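Local coordinates for leucine aminopeptidase 1, chloroplastic (Solanum lycopersicum, PDB 5D8N), which removes N-terminal amino acids, preferably leucine, from peptides as a magnesium-dependent homohexameric aminopeptidase of the M17 family, and also has chaperone activity, at residues M365-I370 and N382-E387; K377-N382 and A484-Q489. The protein carries 1 engineered substitution. One frame throughout, in Å; residues are numbered along the deposited sequence.

Interaction 1: M365-I370 and N382-E387; sequences MRPGDI and NNTDAE
Met-365 and Pro-367 pack against Glu-387 and Thr-384 of the M17 signature sequence NTDAEGRL, the loop that carries Asp-385 and Glu-387, ligands of the catalytic magnesium ions. No direct hydrogen bond joins the two segments, so the contact rests on van der Waals packing and perhaps a water. Met-365 and Glu-387 approach from opposite directions. The methyl CE of Met-365 presses tightly on the carboxylate of Glu-387, 3.2 Å from OE2 and 3.3 Å from CD. CG of Met-365 lies anti to the backbone N (chi1 176°), and a bend at chi3 (58°) then turns the methyl onto the acid. Val-268 of helix 263-269 touches both side chains, so one flank of the glutamate is apolar. Beside it, the Thr-384 methyl CG2 rests on the proline ring, 3.7 Å from Pro-367 N and 3.8 Å from Pro-367 CD.

A water lies between the segments, 2.9 Å from Met-365 O; its approach to Glu-387 OE2 is short enough to be doubtful.

Polar bonds inside 365-370 hold its shape. A type II turn runs from Arg-366 to Asp-369, with Gly-368 in its third position and a backbone bond closing it. Arg-366 grips Asp-369 side-on, NE donating to the syn lone pair of OD1 at 3.1 Å, while NH1 makes a salt bridge to Glu-357 of the second subunit. Asp-369 OD2 is bound from opposite faces of its carboxylate: Arg-366 NH2 comes to 3.0 Å, and Arg-366 N to 2.8 Å in a nearly straight bond (168°).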
loop_
_atom_site.group_PDB
_atom_site.type_symbol
_atom_site.label_atom_id
_atom_site.label_comp_id
_atom_site.label_asym_id
_atom_site.label_seq_id
_atom_site.Cartn_x
_atom_site.Cartn_y
_atom_site.Cartn_z
ATOM N N MET A 365 -2.413 -26.233 6.276
ATOM C CA MET A 365 -1.031 -25.844 6.555
ATOM C C MET A 365 -0.952 -24.356 6.901
ATOM O O MET A 365 -1.676 -23.557 6.340
ATOM C CB MET A 365 -0.158 -26.158 5.340
ATOM C CG MET A 365 1.284 -25.724 5.467
ATOM S SD MET A 365 2.333 -26.372 4.146
ATOM C CE MET A 365 1.529 -25.749 2.690
ATOM N N ARG A 366 -0.105 -24.003 7.862
ATOM C CA ARG A 366 0.120 -22.621 8.250
ATOM C C ARG A 366 1.419 -22.132 7.643
ATOM O O ARG A 366 2.348 -22.908 7.523
ATOM C CB ARG A 366 0.230 -22.528 9.779
ATOM C CG ARG A 366 -1.008 -22.940 10.575
ATOM C CD ARG A 366 -0.608 -23.644 11.863
ATOM N NE ARG A 366 -0.085 -24.964 11.557
ATOM C CZ ARG A 366 -0.808 -26.078 11.551
ATOM N NH1 ARG A 366 -1.954 -26.119 12.217
ATOM N NH2 ARG A 366 -0.368 -27.145 10.882
ATOM N N PRO A 367 1.565 -20.815 7.459
ATOM C CA PRO A 367 2.879 -20.308 7.144
ATOM C C PRO A 367 3.820 -20.668 8.274
ATOM O O PRO A 367 3.412 -20.551 9.429
ATOM C CB PRO A 367 2.675 -18.786 7.029
ATOM C CG PRO A 367 1.327 -18.491 7.568
ATOM C CD PRO A 367 0.539 -19.758 7.472
ATOM N N GLY A 368 5.079 -20.964 7.951
ATOM C CA GLY A 368 6.073 -21.384 8.950
ATOM C C GLY A 368 6.156 -22.891 9.165
ATOM O O GLY A 368 7.131 -23.415 9.710
ATOM N N ASP A 369 5.110 -23.610 8.782
ATOM C CA ASP A 369 5.113 -25.054 8.925
ATOM C C ASP A 369 6.320 -25.648 8.207
ATOM O O ASP A 369 6.759 -25.130 7.176
ATOM C CB ASP A 369 3.837 -25.686 8.353
ATOM C CG ASP A 369 2.632 -25.535 9.277
ATOM O OD1 ASP A 369 2.745 -24.965 10.380
ATOM O OD2 ASP A 369 1.560 -26.056 8.912
ATOM N N ILE A 370 6.780 -26.797 8.690
ATOM C CA ILE A 370 7.893 -27.468 8.042
ATOM C C ILE A 370 7.409 -28.822 7.549
ATOM O O ILE A 370 6.879 -29.607 8.338
ATOM C CB ILE A 370 9.063 -27.677 8.998
ATOM C CG1 ILE A 370 9.701 -26.344 9.385
ATOM C CG2 ILE A 370 10.112 -28.565 8.343
ATOM C CD1 ILE A 370 10.688 -26.447 10.527
ATOM N N ASN A 382 7.729 -20.514 4.131
ATOM C CA ASN A 382 7.692 -19.116 4.537
ATOM C C ASN A 382 6.625 -18.322 3.785
ATOM O O ASN A 382 6.296 -17.207 4.201
ATOM C CB ASN A 382 9.052 -18.435 4.367
ATOM C CG ASN A 382 9.494 -18.394 2.914
ATOM O OD1 ASN A 382 9.462 -19.406 2.225
ATOM N ND2 ASN A 382 10.073 -17.282 2.498
ATOM N N ASN A 383 6.084 -18.881 2.705
ATOM C CA ASN A 383 5.079 -18.157 1.930
ATOM C C ASN A 383 4.025 -19.114 1.382
ATOM O O ASN A 383 4.323 -19.916 0.491
ATOM C CB ASN A 383 5.769 -17.430 0.779
ATOM C CG ASN A 383 4.826 -16.586 -0.052
ATOM O OD1 ASN A 383 3.778 -16.145 0.397
ATOM N ND2 ASN A 383 5.216 -16.354 -1.290
ATOM N N THR A 384 2.799 -18.988 1.880
ATOM C CA THR A 384 1.694 -19.846 1.470
ATOM C C THR A 384 1.069 -19.512 0.112
ATOM O O THR A 384 0.262 -20.282 -0.407
ATOM C CB THR A 384 0.570 -19.876 2.525
ATOM O OG1 THR A 384 0.148 -18.539 2.801
ATOM C CG2 THR A 384 1.071 -20.564 3.810
ATOM N N ASP A 385 1.598 -18.491 -0.550
ATOM C CA ASP A 385 1.230 -18.200 -1.928
ATOM C C ASP A 385 2.127 -18.924 -2.928
ATOM O O ASP A 385 1.897 -18.863 -4.141
ATOM C CB ASP A 385 1.331 -16.693 -2.188
ATOM C CG ASP A 385 0.216 -15.892 -1.515
ATOM O OD1 ASP A 385 -0.805 -16.468 -1.068
ATOM O OD2 ASP A 385 0.410 -14.662 -1.400
ATOM N N ALA A 386 3.144 -19.622 -2.433
ATOM C CA ALA A 386 3.971 -20.450 -3.297
ATOM C C ALA A 386 3.914 -21.927 -2.934
ATOM O O ALA A 386 4.934 -22.599 -2.787
ATOM C CB ALA A 386 5.406 -19.935 -3.268
ATOM N N GLU A 387 2.709 -22.473 -2.863
ATOM C CA GLU A 387 2.518 -23.853 -2.445
ATOM C C GLU A 387 2.548 -24.821 -3.618
ATOM O O GLU A 387 2.777 -26.017 -3.457
ATOM C CB GLU A 387 1.223 -23.992 -1.638
ATOM C CG GLU A 387 1.323 -23.312 -0.280
ATOM C CD GLU A 387 0.147 -23.562 0.662
ATOM O OE1 GLU A 387 -0.772 -24.348 0.341
ATOM O OE2 GLU A 387 0.160 -22.956 1.756
HETATM O O HOH W 1 -1.695 -23.116 3.440
#

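Interaction 2: K377-N382 and A484-Q489; sequences KTIEVN and ALFLKQ
The C-terminal part of helix 479-488 packs against the small three-stranded sheet of the catalytic domain, whose middle strand, 378-380, faces it through Ile-379 and, just before the strand, Lys-377. The polar half of the contact is made by Lys-377 and Gln-489. Lys-377 extends an almost straight chain across Gln-489, the two side chains meeting at about a right angle, and its ammonium donates two hydrogen bonds to that one residue. NZ reaches Gln-489 O at 2.8 Å, in the carbonyl plane on a lone pair, and Gln-489 OE1 at 3.0 Å, which it meets from 47° above the amide plane. The bend of Gln-489 at chi2 (-75°) brings OE1 round to the same ammonium as its own main-chain oxygen. A positive charge at this place probably also suits the negative end of the helix dipole. Asn-375 ND2 adds a weak hydrogen bond to Gln-489 O.

The apolar half lies about one helical turn earlier. With chi1 of Phe-486 at 175°, CG is trans to N, which carries the ring out until its edge reaches Ile-379. Its neighbours include Arg-389, a predicted active-site residue, Met-470 on the third strand, and Phe-490, whose ring plane is inclined to it at an intermediate angle. Ile-379 touches the ring with both of its branches: CD1 lies 3.9 Å from Phe-486 CZ, and CG2 approaches the ring edge in its plane, 3.9 Å from Phe-486 CE2.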
loop_
_atom_site.group_PDB
_atom_site.type_symbol
_atom_site.label_atom_id
_atom_site.label_comp_id
_atom_site.label_asym_id
_atom_site.label_seq_id
_atom_site.Cartn_x
_atom_site.Cartn_y
_atom_site.Cartn_z
ATOM N N LYS A 377 13.754 -34.456 2.200
ATOM C CA LYS A 377 14.191 -33.074 2.416
ATOM C C LYS A 377 13.084 -32.283 3.076
ATOM O O LYS A 377 11.909 -32.487 2.767
ATOM C CB LYS A 377 14.626 -32.384 1.118
ATOM C CG LYS A 377 15.831 -33.059 0.497
ATOM C CD LYS A 377 16.345 -32.317 -0.722
ATOM C CE LYS A 377 17.496 -33.087 -1.336
ATOM N NZ LYS A 377 18.000 -32.409 -2.545
ATOM N N THR A 378 13.466 -31.376 3.977
ATOM C CA THR A 378 12.491 -30.579 4.714
ATOM C C THR A 378 12.399 -29.166 4.176
ATOM O O THR A 378 13.416 -28.585 3.746
ATOM C CB THR A 378 12.858 -30.491 6.202
ATOM O OG1 THR A 378 14.211 -30.039 6.348
ATOM C CG2 THR A 378 12.745 -31.839 6.839
ATOM N N ILE A 379 11.176 -28.643 4.154
ATOM C CA ILE A 379 10.893 -27.328 3.576
ATOM C C ILE A 379 10.137 -26.475 4.549
ATOM O O ILE A 379 9.090 -26.874 5.055
ATOM C CB ILE A 379 10.024 -27.460 2.307
ATOM C CG1 ILE A 379 10.708 -28.387 1.304
ATOM C CG2 ILE A 379 9.760 -26.107 1.668
ATOM C CD1 ILE A 379 9.702 -29.137 0.456
ATOM N N GLU A 380 10.738 -25.349 4.901
ATOM C CA GLU A 380 10.053 -24.358 5.712
ATOM C C GLU A 380 9.193 -23.468 4.831
ATOM O O GLU A 380 9.674 -22.830 3.898
ATOM C CB GLU A 380 11.033 -23.484 6.491
ATOM C CG GLU A 380 10.342 -22.386 7.294
ATOM C CD GLU A 380 11.317 -21.496 8.050
ATOM O OE1 GLU A 380 12.517 -21.379 7.657
ATOM O OE2 GLU A 380 10.847 -21.005 9.101
ATOM N N VAL A 381 7.897 -23.479 5.087
ATOM C CA VAL A 381 6.980 -22.825 4.169
ATOM C C VAL A 381 6.851 -21.379 4.613
ATOM O O VAL A 381 5.965 -21.043 5.374
ATOM C CB VAL A 381 5.629 -23.566 4.104
ATOM C CG1 VAL A 381 4.676 -22.843 3.168
ATOM C CG2 VAL A 381 5.836 -24.988 3.626
ATOM N N ASN A 382 7.729 -20.514 4.131
ATOM C CA ASN A 382 7.692 -19.116 4.537
ATOM C C ASN A 382 6.625 -18.322 3.785
ATOM O O ASN A 382 6.296 -17.207 4.201
ATOM C CB ASN A 382 9.052 -18.435 4.367
ATOM C CG ASN A 382 9.494 -18.394 2.914
ATOM O OD1 ASN A 382 9.462 -19.406 2.225
ATOM N ND2 ASN A 382 10.073 -17.282 2.498
ATOM N N ALA A 484 13.020 -22.341 -9.883
ATOM C CA ALA A 484 13.643 -23.457 -10.601
ATOM C C ALA A 484 14.677 -24.195 -9.745
ATOM O O ALA A 484 14.722 -25.431 -9.731
ATOM C CB ALA A 484 14.268 -22.970 -11.895
ATOM N N LEU A 485 15.468 -23.437 -8.993
ATOM C CA LEU A 485 16.485 -24.035 -8.141
ATOM C C LEU A 485 15.846 -24.841 -7.014
ATOM O O LEU A 485 16.307 -25.939 -6.684
ATOM C CB LEU A 485 17.386 -22.966 -7.539
ATOM C CG LEU A 485 18.299 -22.195 -8.492
ATOM C CD1 LEU A 485 18.984 -21.060 -7.756
ATOM C CD2 LEU A 485 19.349 -23.092 -9.094
ATOM N N PHE A 486 14.680 -24.395 -6.555
ATOM C CA PHE A 486 13.908 -25.155 -5.585
ATOM C C PHE A 486 13.519 -26.524 -6.131
ATOM O O PHE A 486 13.746 -27.553 -5.494
ATOM C CB PHE A 486 12.699 -24.367 -5.110
ATOM C CG PHE A 486 11.798 -25.127 -4.204
ATOM C CD1 PHE A 486 10.781 -25.933 -4.710
ATOM C CD2 PHE A 486 11.913 -24.988 -2.835
ATOM C CE1 PHE A 486 9.918 -26.607 -3.849
ATOM C CE2 PHE A 486 11.067 -25.671 -1.969
ATOM C CZ PHE A 486 10.152 -26.571 -2.478
ATOM N N LEU A 487 12.946 -26.529 -7.326
ATOM C CA LEU A 487 12.465 -27.751 -7.926
ATOM C C LEU A 487 13.592 -28.740 -8.189
ATOM O O LEU A 487 13.404 -29.940 -8.055
ATOM C CB LEU A 487 11.717 -27.469 -9.215
ATOM C CG LEU A 487 10.418 -26.692 -9.061
ATOM C CD1 LEU A 487 9.849 -26.356 -10.445
ATOM C CD2 LEU A 487 9.407 -27.483 -8.244
ATOM N N LYS A 488 14.759 -28.223 -8.530
ATOM C CA LYS A 488 15.937 -29.039 -8.776
ATOM C C LYS A 488 16.313 -29.913 -7.581
ATOM O O LYS A 488 16.947 -30.944 -7.759
ATOM C CB LYS A 488 17.115 -28.127 -9.106
ATOM C CG LYS A 488 18.405 -28.832 -9.506
ATOM C CD LYS A 488 19.430 -27.815 -9.984
ATOM C CE LYS A 488 20.794 -28.411 -10.299
ATOM N NZ LYS A 488 21.608 -28.401 -9.054
ATOM N N GLN A 489 15.970 -29.488 -6.370
ATOM C CA GLN A 489 16.297 -30.230 -5.168
ATOM C C GLN A 489 15.568 -31.567 -5.157
ATOM O O GLN A 489 15.811 -32.402 -4.291
ATOM C CB GLN A 489 15.905 -29.435 -3.916
ATOM C CG GLN A 489 16.759 -28.202 -3.650
ATOM C CD GLN A 489 18.118 -28.555 -3.100
ATOM O OE1 GLN A 489 18.260 -29.444 -2.254
ATOM N NE2 GLN A 489 19.136 -27.944 -3.660
#

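In the fold
Interactions 1 and 2 have their centres 12 Å apart in the catalytic domain and share Asn-382, where 377-382 runs into 382-387. Along the chain the segments alternate: 365-370, 377-382, 382-387, then 484-489 about a hundred residues later. Strands 370-372 and 378-380 of the small sheet pair antiparallel, and the pairing continues in probable hydrogen bonds of Gly-368 N with Val-381 O and of Val-381 N with Asp-369 O. One short piece of chain therefore connects the packing of helix 479-488, at one end, with the metal-binding loop and the start of helix 388-401 at the other. Both contacts also touch the second subunit, placing this part of the active-site surroundings at an interface of the hexamer.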